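PDB 3IHV: SusD homolog from Bacteroides thetaiotaomicron VPI-5482, which probably binds glycans at the outer membrane of this gut bacterium, as SusD-family lipoproteins do for the transporters they partner. Local coordinates for residues A[79-84]-A[129-134]; A[138-143]-A[163-168]; A[313-318]-A[459-464]. All coordinates share one frame; numbering follows the deposited sequence. Where two conformers were deposited one is given.

Contacts 1, 2 and 3 follow one another along the chain, each closing before the next opens. Contact 1 pairs helix 75-101 with helix 107-135, and contact 2 ties the loop that follows helix 107-135 to helix 159-176. Their centres lie about 12 Å apart and they touch, chiefly where Phe129 and Val132 meet Tyr163 and Ile166, so together they belong to one packed block of the helical, TPR-like framework of SusD proteins. Contact 3, between the loop after helix 306-313 and helix 448-463, lies across the chain's centre, about 30 Å from contact 1 and 37 Å from contact 2, centre to centre. It joins parts of the later SusD-family region.

Contact 1: A[79-84]-A[129-134]; sequences QTWAAL and FELVRR. With EDO (1,2-ethanediol), chain I.
Leu84 and Leu131 interlock at the middle of this buried contact, lying alongside and running opposite ways, with Leu84 CD1 3.6 Å from Leu131 CD2. The other methyl of Leu84, CD2, lies against Glu130 CB at 3.9 Å, while Leu131 CD2 also reaches Trp81 CE3 at 4.0 Å. Trp81 has CG anti to the backbone N (chi1 172°), and its six-membered ring meets that methyl obliquely. The segments belong to helices 75-101 and 107-135, consecutive helices forming a roughly antiparallel helical hairpin in the TPR-related framework of SusD proteins; their local axes run 10.4 Å apart at 144°. Trp81 NE1 makes a weak hydrogen bond to O2 of a 1,2-ethanediol, probably from the crystallisation liquor. Phe135 packs edge-to-face with the indole. Behind the apolar layer the Glu130 chain bends at chi2 (-78°), carrying its carboxylate away from Leu84 into a salt-bridge network with Arg133 and Arg134. Glu130 OE1 is met from both sides of the carboxylate plane, well out of it: Arg133 NE (2.9 Å) and NH2 bond it on one side, Arg134 NE (2.9 Å) on the other. Tyr37 OH holds Glu130 OE2, and Asn46 binds Arg134 NH2.

Contact 2: A[138-143]-A[163-168]; sequences VVLMTS and YEYIED. With EDO (1,2-ethanediol), chain H.
Tyr165 has the most surface buried here, and the contact is built round its ring, which helix 159-176 extends toward the loop of residues 138-143. Leu140 and Thr142 receive it at different points along its length. Leu140 CD2 lies at the root, 3.9 Å from Tyr165 CG and within similar reach of CB, the leucine chain running antiparallel to that of the tyrosine. Thr142 CG2 sits further out, 3.8 Å from Tyr165 CE1 and close to the hydroxyl as well. Both methyls approach the ring obliquely. A chi1 of -169° turns the Tyr165 ring to the side opposite the backbone N and sends it out from the helix so that its hydroxyl arrives beside the loop backbone. Thr142 turns CG2 toward the ring by placing it beside its own backbone N, with OG1 between that N and the carbonyl carbon (chi1 54°).

No direct hydrogen bond joins the segments; two waters do so at the phenol oxygen. Water 1 accepts from Tyr165 OH at 2.8 Å and donates to Met141 O, also at 2.8 Å. Water 2 donates to Tyr165 OH at 2.6 Å, lying in the plane of the ring at its edge, and passes its other hydrogen to Thr142 O at 2.9 Å. On helix 107-135, Tyr128 meets the Tyr165 ring edge-to-face and hydrogen-bonds Met141 N through its hydroxyl. The contact joins the loop after helix 107-135 to helix 159-176. With its proton given to one water and a hydrogen received from the other, the phenol oxygen is used both as donor and as acceptor, and two consecutive loop carbonyls are linked to the helix by solvent, while across the contact the methyls of Leu140 and Thr142 meet the ring by van der Waals packing.

Contact 3: A[313-318]-A[459-464]; sequences REDVSD and RSYELS. With EDO (1,2-ethanediol), chain G.
Asp315 and Asp318 each bring a carboxylate oxygen, OD2, near the ring of Tyr461; they lie beside helix 448-463 in a loop that begins with Arg313. Arg313 takes no part in the contact with that helix. Its chain is extended from CG to NE, and the guanidinium offers an edge to a 1,2-ethanediol, probably from the crystallisation liquor, NE meeting O1 of the diol almost straight (2.9 Å, 175°) and NH2 meeting its O2 at 2.9 Å. NH2 also forms a salt bridge to Asp353. Replacing Arg313 by a residue such as alanine takes away the guanidinium, which would probably leave the Asp353 carboxylate without this positive mate.

Asp315 comes next, the centre of an inverse gamma turn and the first residue of a type I beta turn that ends at Asp318, with Asp318 N bonded to Asp315 O. Its OD2 lies 3.5 Å from Tyr461 CE2, approaching obliquely, with carboxylate and ring planes 84° apart. Water 3 joins the same groups, donating to Asp315 OD2 at 2.7 Å and hydrogen-bonding Tyr461 OH at 2.6 Å from within the ring plane. The turn lies in the connection between helices 306-313 and 320-324, next to helix 448-463, within the SusD-family part of the chain.

At the end of the turn, a chi1 of -174° sets the Asp318 carboxylate across from its own backbone N, with OD2 4.2 Å from Tyr461 CD2, a looser approach with the planes again close to perpendicular. Its main polar ties lie just beyond the turn: the side chain caps a backbone N at the approach to helix 320-324, and OD2 forms a salt bridge with Arg320 NH2. NH1 of the same guanidinium pairs with OE1 of Glu462, the neighbour of Tyr461 on helix 448-463.

Contact 1: A[79-84]-A[129-134]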
loop_
_atom_site.group_PDB
_atom_site.type_symbol
_atom_site.label_atom_id
_atom_site.label_comp_id
_atom_site.label_asym_id
_atom_site.label_seq_id
_atom_site.Cartn_x
_atom_site.Cartn_y
_atom_site.Cartn_z
ATOM N N GLN A 79 -1.334 -18.011 0.839
ATOM C CA GLN A 79 -1.291 -17.481 2.197
ATOM C C GLN A 79 -2.022 -16.141 2.353
ATOM O O GLN A 79 -2.687 -15.899 3.362
ATOM C CB GLN A 79 0.163 -17.342 2.648
ATOM C CG GLN A 79 0.842 -18.699 2.876
ATOM C CD GLN A 79 2.343 -18.595 3.113
ATOM O OE1 GLN A 79 2.980 -17.615 2.753
ATOM N NE2 GLN A 79 2.912 -19.633 3.727
ATOM N N THR A 80 -1.896 -15.272 1.345
ATOM C CA THR A 80 -2.584 -13.986 1.384
ATOM C C THR A 80 -4.092 -14.181 1.218
ATOM O O THR A 80 -4.882 -13.565 1.947
ATOM C CB THR A 80 -2.014 -13.008 0.380
ATOM O OG1 THR A 80 -0.681 -12.669 0.760
ATOM C CG2 THR A 80 -2.845 -11.746 0.331
ATOM N N TRP A 81 -4.481 -15.065 0.295
ATOM C CA TRP A 81 -5.895 -15.375 0.112
ATOM C C TRP A 81 -6.473 -15.825 1.461
ATOM O O TRP A 81 -7.502 -15.308 1.904
ATOM C CB TRP A 81 -6.059 -16.436 -0.973
ATOM C CG TRP A 81 -7.404 -17.032 -1.182
ATOM C CD1 TRP A 81 -7.942 -18.116 -0.544
ATOM C CD2 TRP A 81 -8.333 -16.662 -2.203
ATOM N NE1 TRP A 81 -9.177 -18.419 -1.092
ATOM C CE2 TRP A 81 -9.432 -17.543 -2.118
ATOM C CE3 TRP A 81 -8.338 -15.672 -3.177
ATOM C CZ2 TRP A 81 -10.516 -17.448 -2.961
ATOM C CZ3 TRP A 81 -9.437 -15.577 -4.032
ATOM C CH2 TRP A 81 -10.494 -16.469 -3.918
ATOM N N ALA A 82 -5.793 -16.765 2.118
ATOM C CA ALA A 82 -6.225 -17.282 3.416
ATOM C C ALA A 82 -6.237 -16.198 4.489
ATOM O O ALA A 82 -7.155 -16.138 5.288
ATOM C CB ALA A 82 -5.338 -18.484 3.851
ATOM N N ALA A 83 -5.236 -15.343 4.519
ATOM C CA ALA A 83 -5.172 -14.299 5.541
ATOM C C ALA A 83 -6.303 -13.283 5.387
ATOM O O ALA A 83 -6.918 -12.841 6.378
ATOM C CB ALA A 83 -3.785 -13.582 5.530
ATOM N N LEU A 84 -6.614 -12.898 4.149
ATOM C CA LEU A 84 -7.721 -11.962 3.916
ATOM C C LEU A 84 -9.004 -12.571 4.410
ATOM O O LEU A 84 -9.808 -11.912 5.094
ATOM C CB LEU A 84 -7.804 -11.587 2.417
ATOM C CG LEU A 84 -6.674 -10.630 1.973
ATOM C CD1 LEU A 84 -6.425 -10.585 0.404
ATOM C CD2 LEU A 84 -6.951 -9.174 2.534
ATOM N N PHE A 129 -11.614 -5.309 -0.540
ATOM C CA PHE A 129 -11.037 -4.504 -1.606
ATOM C C PHE A 129 -9.777 -5.168 -2.118
ATOM O O PHE A 129 -9.575 -5.250 -3.319
ATOM C CB PHE A 129 -10.730 -3.081 -1.097
ATOM C CG PHE A 129 -10.144 -2.153 -2.153
ATOM C CD1 PHE A 129 -10.676 -2.096 -3.428
ATOM C CD2 PHE A 129 -9.131 -1.297 -1.848
ATOM C CE1 PHE A 129 -10.174 -1.259 -4.388
ATOM C CE2 PHE A 129 -8.626 -0.426 -2.830
ATOM C CZ PHE A 129 -9.179 -0.405 -4.085
ATOM N N GLU A 130 -8.888 -5.571 -1.202
ATOM C CA GLU A 130 -7.677 -6.280 -1.601
ATOM C C GLU A 130 -8.023 -7.540 -2.385
ATOM O O GLU A 130 -7.400 -7.815 -3.416
ATOM C CB GLU A 130 -6.764 -6.647 -0.420
ATOM C CG GLU A 130 -6.134 -5.460 0.286
ATOM C CD GLU A 130 -4.931 -4.843 -0.448
ATOM O OE1 GLU A 130 -4.858 -4.934 -1.691
ATOM O OE2 GLU A 130 -4.057 -4.236 0.227
ATOM N N LEU A 131 -8.988 -8.304 -1.896
ATOM C CA LEU A 131 -9.376 -9.542 -2.587
ATOM C C LEU A 131 -9.876 -9.245 -3.983
ATOM O O LEU A 131 -9.430 -9.850 -4.966
ATOM C CB LEU A 131 -10.473 -10.322 -1.841
ATOM C CG LEU A 131 -10.070 -11.162 -0.638
ATOM C CD1 LEU A 131 -11.307 -11.669 0.128
ATOM C CD2 LEU A 131 -9.172 -12.343 -1.123
ATOM N N VAL A 132 -10.805 -8.323 -4.094
ATOM C CA VAL A 132 -11.377 -8.092 -5.394
ATOM C C VAL A 132 -10.385 -7.480 -6.405
ATOM O O VAL A 132 -10.388 -7.865 -7.582
ATOM C CB VAL A 132 -12.691 -7.257 -5.331
ATOM C CG1 VAL A 132 -12.412 -5.728 -5.096
ATOM C CG2 VAL A 132 -13.511 -7.466 -6.592
ATOM N N ARG A 133 -9.532 -6.553 -5.968
ATOM C CA ARG A 133 -8.646 -5.926 -6.923
ATOM C C ARG A 133 -7.502 -6.869 -7.304
ATOM O O ARG A 133 -7.008 -6.804 -8.439
ATOM C CB ARG A 133 -8.110 -4.555 -6.445
ATOM C CG ARG A 133 -7.055 -4.606 -5.348
ATOM C CD ARG A 133 -6.831 -3.206 -4.833
ATOM N NE ARG A 133 -5.796 -3.144 -3.828
ATOM C CZ ARG A 133 -5.042 -2.086 -3.598
ATOM N NH1 ARG A 133 -5.135 -1.016 -4.353
ATOM N NH2 ARG A 133 -4.146 -2.123 -2.644
ATOM N N ARG A 134 -7.047 -7.721 -6.388
ATOM C CA ARG A 134 -5.920 -8.596 -6.664
ATOM C C ARG A 134 -6.280 -9.931 -7.302
ATOM O O ARG A 134 -5.491 -10.478 -8.086
ATOM C CB ARG A 134 -5.073 -8.815 -5.388
ATOM C CG ARG A 134 -4.486 -7.516 -4.868
ATOM C CD ARG A 134 -3.637 -7.694 -3.617
ATOM N NE ARG A 134 -3.006 -6.445 -3.267
ATOM C CZ ARG A 134 -1.863 -5.979 -3.779
ATOM N NH1 ARG A 134 -1.150 -6.650 -4.687
ATOM N NH2 ARG A 134 -1.436 -4.787 -3.375
HETATM C C1 EDO I . -12.850 -19.664 0.853
HETATM O O1 EDO I . -11.782 -19.491 1.760
HETATM C C2 EDO I . -12.466 -19.111 -0.481
HETATM O O2 EDO I . -11.798 -20.117 -1.261
#

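Contact 2: A[138-143]-A[163-168]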
loop_
_atom_site.group_PDB
_atom_site.type_symbol
_atom_site.label_atom_id
_atom_site.label_comp_id
_atom_site.label_asym_id
_atom_site.label_seq_id
_atom_site.Cartn_x
_atom_site.Cartn_y
_atom_site.Cartn_z
ATOM N N VAL A 138 -13.987 -13.445 -6.558
ATOM C CA VAL A 138 -13.826 -13.927 -5.208
ATOM C C VAL A 138 -15.192 -14.268 -4.593
ATOM O O VAL A 138 -16.260 -13.930 -5.141
ATOM C CB VAL A 138 -13.030 -12.903 -4.366
ATOM C CG1 VAL A 138 -11.581 -12.594 -5.036
ATOM C CG2 VAL A 138 -13.864 -11.652 -4.054
ATOM N N VAL A 139 -15.122 -14.978 -3.485
ATOM C CA VAL A 139 -16.310 -15.378 -2.737
ATOM C C VAL A 139 -16.686 -14.315 -1.709
ATOM O O VAL A 139 -15.832 -13.835 -0.925
ATOM C CB VAL A 139 -16.089 -16.713 -1.962
ATOM C CG1 VAL A 139 -17.365 -17.121 -1.218
ATOM C CG2 VAL A 139 -15.662 -17.826 -2.877
ATOM N N LEU A 140 -17.975 -13.975 -1.698
ATOM C CA LEU A 140 -18.538 -13.149 -0.626
ATOM C C LEU A 140 -18.858 -14.114 0.516
ATOM O O LEU A 140 -19.889 -14.802 0.489
ATOM C CB LEU A 140 -19.801 -12.414 -1.056
ATOM C CG LEU A 140 -19.586 -11.185 -1.927
ATOM C CD1 LEU A 140 -20.879 -10.615 -2.518
ATOM C CD2 LEU A 140 -18.856 -10.130 -1.096
HETATM N N MSE A 141 -17.969 -14.162 1.514
HETATM C CA MSE A 141 -18.088 -15.017 2.688
HETATM C C MSE A 141 -18.741 -14.168 3.768
HETATM O O MSE A 141 -18.057 -13.547 4.605
HETATM C CB MSE A 141 -16.697 -15.509 3.115
HETATM C CG MSE A 141 -16.699 -16.678 4.006
HETATM SE SE MSE A 141 -17.256 -18.330 3.107
HETATM C CE MSE A 141 -15.769 -18.616 1.976
ATOM N N THR A 142 -20.066 -14.159 3.752
ATOM C CA THR A 142 -20.804 -13.169 4.534
ATOM C C THR A 142 -21.100 -13.453 5.971
ATOM O O THR A 142 -21.664 -12.590 6.670
ATOM C CB THR A 142 -22.082 -12.800 3.818
ATOM O OG1 THR A 142 -22.817 -13.989 3.533
ATOM C CG2 THR A 142 -21.733 -12.068 2.520
ATOM N N SER A 143 -20.727 -14.635 6.434
ATOM C CA SER A 143 -20.905 -14.980 7.836
ATOM C C SER A 143 -19.877 -16.000 8.253
ATOM O O SER A 143 -19.254 -16.651 7.412
ATOM C CB SER A 143 -22.308 -15.523 8.077
ATOM O OG SER A 143 -22.451 -16.811 7.520
ATOM N N TYR A 163 -17.855 -5.155 -4.960
ATOM C CA TYR A 163 -17.711 -3.713 -4.798
ATOM C C TYR A 163 -18.900 -3.116 -4.049
ATOM O O TYR A 163 -18.742 -2.251 -3.192
ATOM C CB TYR A 163 -17.440 -2.961 -6.124
ATOM C CG TYR A 163 -15.956 -2.880 -6.477
ATOM C CD1 TYR A 163 -15.105 -2.051 -5.739
ATOM C CD2 TYR A 163 -15.386 -3.634 -7.508
ATOM C CE1 TYR A 163 -13.777 -1.973 -6.010
ATOM C CE2 TYR A 163 -14.061 -3.522 -7.817
ATOM C CZ TYR A 163 -13.238 -2.693 -7.065
ATOM O OH TYR A 163 -11.889 -2.590 -7.271
ATOM N N GLU A 164 -20.100 -3.536 -4.384
ATOM C CA GLU A 164 -21.263 -3.046 -3.670
ATOM C C GLU A 164 -21.212 -3.389 -2.171
ATOM O O GLU A 164 -21.604 -2.581 -1.326
ATOM C CB GLU A 164 -22.490 -3.610 -4.377
ATOM C CG GLU A 164 -23.782 -3.269 -3.759
ATOM C CD GLU A 164 -24.937 -3.746 -4.617
ATOM O OE1 GLU A 164 -26.050 -3.927 -4.067
ATOM O OE2 GLU A 164 -24.699 -3.972 -5.831
ATOM N N TYR A 165 -20.715 -4.576 -1.850
ATOM C CA TYR A 165 -20.573 -5.006 -0.461
ATOM C C TYR A 165 -19.529 -4.136 0.258
ATOM O O TYR A 165 -19.782 -3.640 1.355
ATOM C CB TYR A 165 -20.184 -6.469 -0.448
ATOM C CG TYR A 165 -20.264 -7.113 0.896
ATOM C CD1 TYR A 165 -21.457 -7.647 1.362
ATOM C CD2 TYR A 165 -19.166 -7.192 1.697
ATOM C CE1 TYR A 165 -21.526 -8.232 2.623
ATOM C CE2 TYR A 165 -19.221 -7.787 2.931
ATOM C CZ TYR A 165 -20.384 -8.314 3.382
ATOM O OH TYR A 165 -20.396 -8.911 4.619
ATOM N N ILE A 166 -18.382 -3.897 -0.386
ATOM C CA ILE A 166 -17.351 -3.011 0.183
ATOM C C ILE A 166 -17.940 -1.594 0.419
ATOM O O ILE A 166 -17.755 -0.995 1.459
ATOM C CB ILE A 166 -16.162 -2.889 -0.779
ATOM C CG1 ILE A 166 -15.477 -4.249 -0.913
ATOM C CG2 ILE A 166 -15.176 -1.771 -0.326
ATOM C CD1 ILE A 166 -14.579 -4.345 -2.127
ATOM N N GLU A 167 -18.694 -1.122 -0.558
ATOM C CA GLU A 167 -19.283 0.206 -0.541
ATOM C C GLU A 167 -20.225 0.358 0.620
ATOM O O GLU A 167 -20.163 1.372 1.339
ATOM C CB GLU A 167 -20.028 0.447 -1.829
ATOM C CG GLU A 167 -20.758 1.772 -1.853
ATOM C CD GLU A 167 -21.629 1.970 -3.121
ATOM O OE1 GLU A 167 -22.220 1.009 -3.658
ATOM O OE2 GLU A 167 -21.757 3.122 -3.548
ATOM N N ASP A 168 -21.071 -0.638 0.844
ATOM C CA ASP A 168 -21.999 -0.575 1.979
ATOM C C ASP A 168 -21.219 -0.511 3.291
ATOM O O ASP A 168 -21.578 0.245 4.223
ATOM C CB ASP A 168 -22.940 -1.778 1.981
ATOM C CG ASP A 168 -23.989 -1.687 0.898
ATOM O OD1 ASP A 168 -24.204 -0.571 0.388
ATOM O OD2 ASP A 168 -24.579 -2.729 0.553
HETATM C C1 EDO H . -23.374 6.097 -5.384
HETATM O O1 EDO H . -24.440 5.851 -6.309
HETATM C C2 EDO H . -22.148 5.469 -5.993
HETATM O O2 EDO H . -22.307 4.068 -5.880
HETATM O O HOH W 1 -18.335 -10.760 4.827
HETATM O O HOH W 2 -22.524 -9.968 5.737
#

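Contact 3: A[313-318]-A[459-464]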
loop_
_atom_site.group_PDB
_atom_site.type_symbol
_atom_site.label_atom_id
_atom_site.label_comp_id
_atom_site.label_asym_id
_atom_site.label_seq_id
_atom_site.Cartn_x
_atom_site.Cartn_y
_atom_site.Cartn_z
ATOM N N ARG A 313 15.010 13.112 -12.074
ATOM C CA ARG A 313 16.137 14.027 -11.955
ATOM C C ARG A 313 15.995 15.324 -12.774
ATOM O O ARG A 313 16.664 16.307 -12.461
ATOM C CB ARG A 313 17.465 13.348 -12.272
ATOM C CG ARG A 313 17.866 12.363 -11.199
ATOM C CD ARG A 313 19.223 11.732 -11.455
ATOM N NE ARG A 313 19.690 11.036 -10.246
ATOM C CZ ARG A 313 20.854 10.414 -10.142
ATOM N NH1 ARG A 313 21.712 10.414 -11.156
ATOM N NH2 ARG A 313 21.191 9.824 -8.998
ATOM N N GLU A 314 15.171 15.301 -13.811
ATOM C CA GLU A 314 14.901 16.507 -14.582
ATOM C C GLU A 314 14.194 17.605 -13.751
ATOM O O GLU A 314 14.430 18.775 -13.983
ATOM C CB GLU A 314 14.066 16.152 -15.824
ATOM C CG GLU A 314 14.823 15.293 -16.832
ATOM C CD GLU A 314 16.089 15.999 -17.398
ATOM O OE1 GLU A 314 15.973 17.092 -18.021
ATOM O OE2 GLU A 314 17.210 15.475 -17.209
ATOM N N ASP A 315 13.344 17.221 -12.802
ATOM C CA ASP A 315 12.606 18.166 -11.918
ATOM C C ASP A 315 13.440 18.453 -10.676
ATOM O O ASP A 315 13.160 17.977 -9.553
ATOM C CB ASP A 315 11.281 17.544 -11.501
ATOM C CG ASP A 315 10.344 17.313 -12.682
ATOM O OD1 ASP A 315 10.661 17.863 -13.744
ATOM O OD2 ASP A 315 9.314 16.634 -12.517
ATOM N N VAL A 316 14.483 19.246 -10.892
ATOM C CA VAL A 316 15.503 19.430 -9.897
ATOM C C VAL A 316 15.031 19.812 -8.504
ATOM O O VAL A 316 15.474 19.225 -7.509
ATOM C CB VAL A 316 16.588 20.429 -10.428
ATOM C CG1 VAL A 316 17.574 20.787 -9.338
ATOM C CG2 VAL A 316 17.326 19.789 -11.648
ATOM N N SER A 317 14.109 20.754 -8.431
ATOM C CA SER A 317 13.669 21.304 -7.159
ATOM C C SER A 317 12.677 20.443 -6.402
ATOM O O SER A 317 12.290 20.797 -5.304
ATOM C CB SER A 317 13.106 22.708 -7.377
ATOM O OG SER A 317 14.104 23.531 -7.953
ATOM N N ASP A 318 12.265 19.317 -6.970
ATOM C CA ASP A 318 11.355 18.401 -6.277
ATOM C C ASP A 318 12.144 17.698 -5.175
ATOM O O ASP A 318 13.004 16.830 -5.468
ATOM C CB ASP A 318 10.809 17.403 -7.286
ATOM C CG ASP A 318 9.749 16.508 -6.714
ATOM O OD1 ASP A 318 9.730 16.294 -5.473
ATOM O OD2 ASP A 318 8.959 15.974 -7.528
ATOM N N ARG A 459 1.447 10.574 -9.120
ATOM C CA ARG A 459 1.316 9.438 -8.227
ATOM C C ARG A 459 2.635 8.710 -8.020
ATOM O O ARG A 459 2.928 8.260 -6.885
ATOM C CB ARG A 459 0.211 8.477 -8.699
ATOM C CG ARG A 459 -1.195 9.099 -8.602
ATOM C CD ARG A 459 -2.271 8.083 -8.938
ATOM N NE ARG A 459 -2.386 7.031 -7.921
ATOM C CZ ARG A 459 -2.935 7.198 -6.722
ATOM N NH1 ARG A 459 -3.443 8.378 -6.323
ATOM N NH2 ARG A 459 -2.921 6.184 -5.878
ATOM N N SER A 460 3.449 8.606 -9.079
ATOM C CA SER A 460 4.771 8.013 -8.922
ATOM C C SER A 460 5.656 8.897 -8.067
ATOM O O SER A 460 6.323 8.397 -7.159
ATOM C CB SER A 460 5.411 7.689 -10.276
ATOM O OG SER A 460 5.876 8.830 -10.957
ATOM N N TYR A 461 5.661 10.213 -8.304
ATOM C CA TYR A 461 6.499 11.143 -7.520
ATOM C C TYR A 461 6.062 11.281 -6.068
ATOM O O TYR A 461 6.911 11.447 -5.173
ATOM C CB TYR A 461 6.585 12.522 -8.193
ATOM C CG TYR A 461 7.241 12.525 -9.577
ATOM C CD1 TYR A 461 8.126 11.522 -9.979
ATOM C CD2 TYR A 461 7.084 13.605 -10.419
ATOM C CE1 TYR A 461 8.763 11.569 -11.204
ATOM C CE2 TYR A 461 7.743 13.677 -11.639
ATOM C CZ TYR A 461 8.576 12.657 -12.025
ATOM O OH TYR A 461 9.216 12.734 -13.240
ATOM N N GLU A 462 4.756 11.148 -5.821
ATOM C CA GLU A 462 4.272 11.305 -4.464
ATOM C C GLU A 462 4.338 10.033 -3.633
ATOM O O GLU A 462 4.702 10.067 -2.437
ATOM C CB GLU A 462 2.821 11.814 -4.479
ATOM C CG GLU A 462 2.239 12.026 -3.077
ATOM C CD GLU A 462 3.007 13.027 -2.212
ATOM O OE1 GLU A 462 3.758 13.911 -2.756
ATOM O OE2 GLU A 462 2.905 12.902 -0.961
ATOM N N LEU A 463 3.989 8.917 -4.262
ATOM C CA LEU A 463 3.740 7.661 -3.558
ATOM C C LEU A 463 4.695 6.504 -3.883
ATOM O O LEU A 463 4.415 5.365 -3.529
ATOM C CB LEU A 463 2.307 7.222 -3.911
ATOM C CG LEU A 463 1.200 8.227 -3.624
ATOM C CD1 LEU A 463 -0.096 7.792 -4.354
ATOM C CD2 LEU A 463 0.961 8.340 -2.158
ATOM N N SER A 464 5.815 6.791 -4.547
ATOM C CA SER A 464 6.728 5.756 -4.986
ATOM C C SER A 464 7.033 4.768 -3.890
ATOM O O SER A 464 7.229 5.175 -2.764
ATOM C CB SER A 464 8.050 6.361 -5.505
ATOM O OG SER A 464 8.749 7.106 -4.520
HETATM C C1 EDO G . 17.644 10.158 -6.661
HETATM O O1 EDO G . 17.906 10.838 -7.907
HETATM C C2 EDO G . 18.677 9.119 -6.307
HETATM O O2 EDO G . 19.990 9.677 -6.353
HETATM O O HOH W 3 8.932 14.927 -14.562
#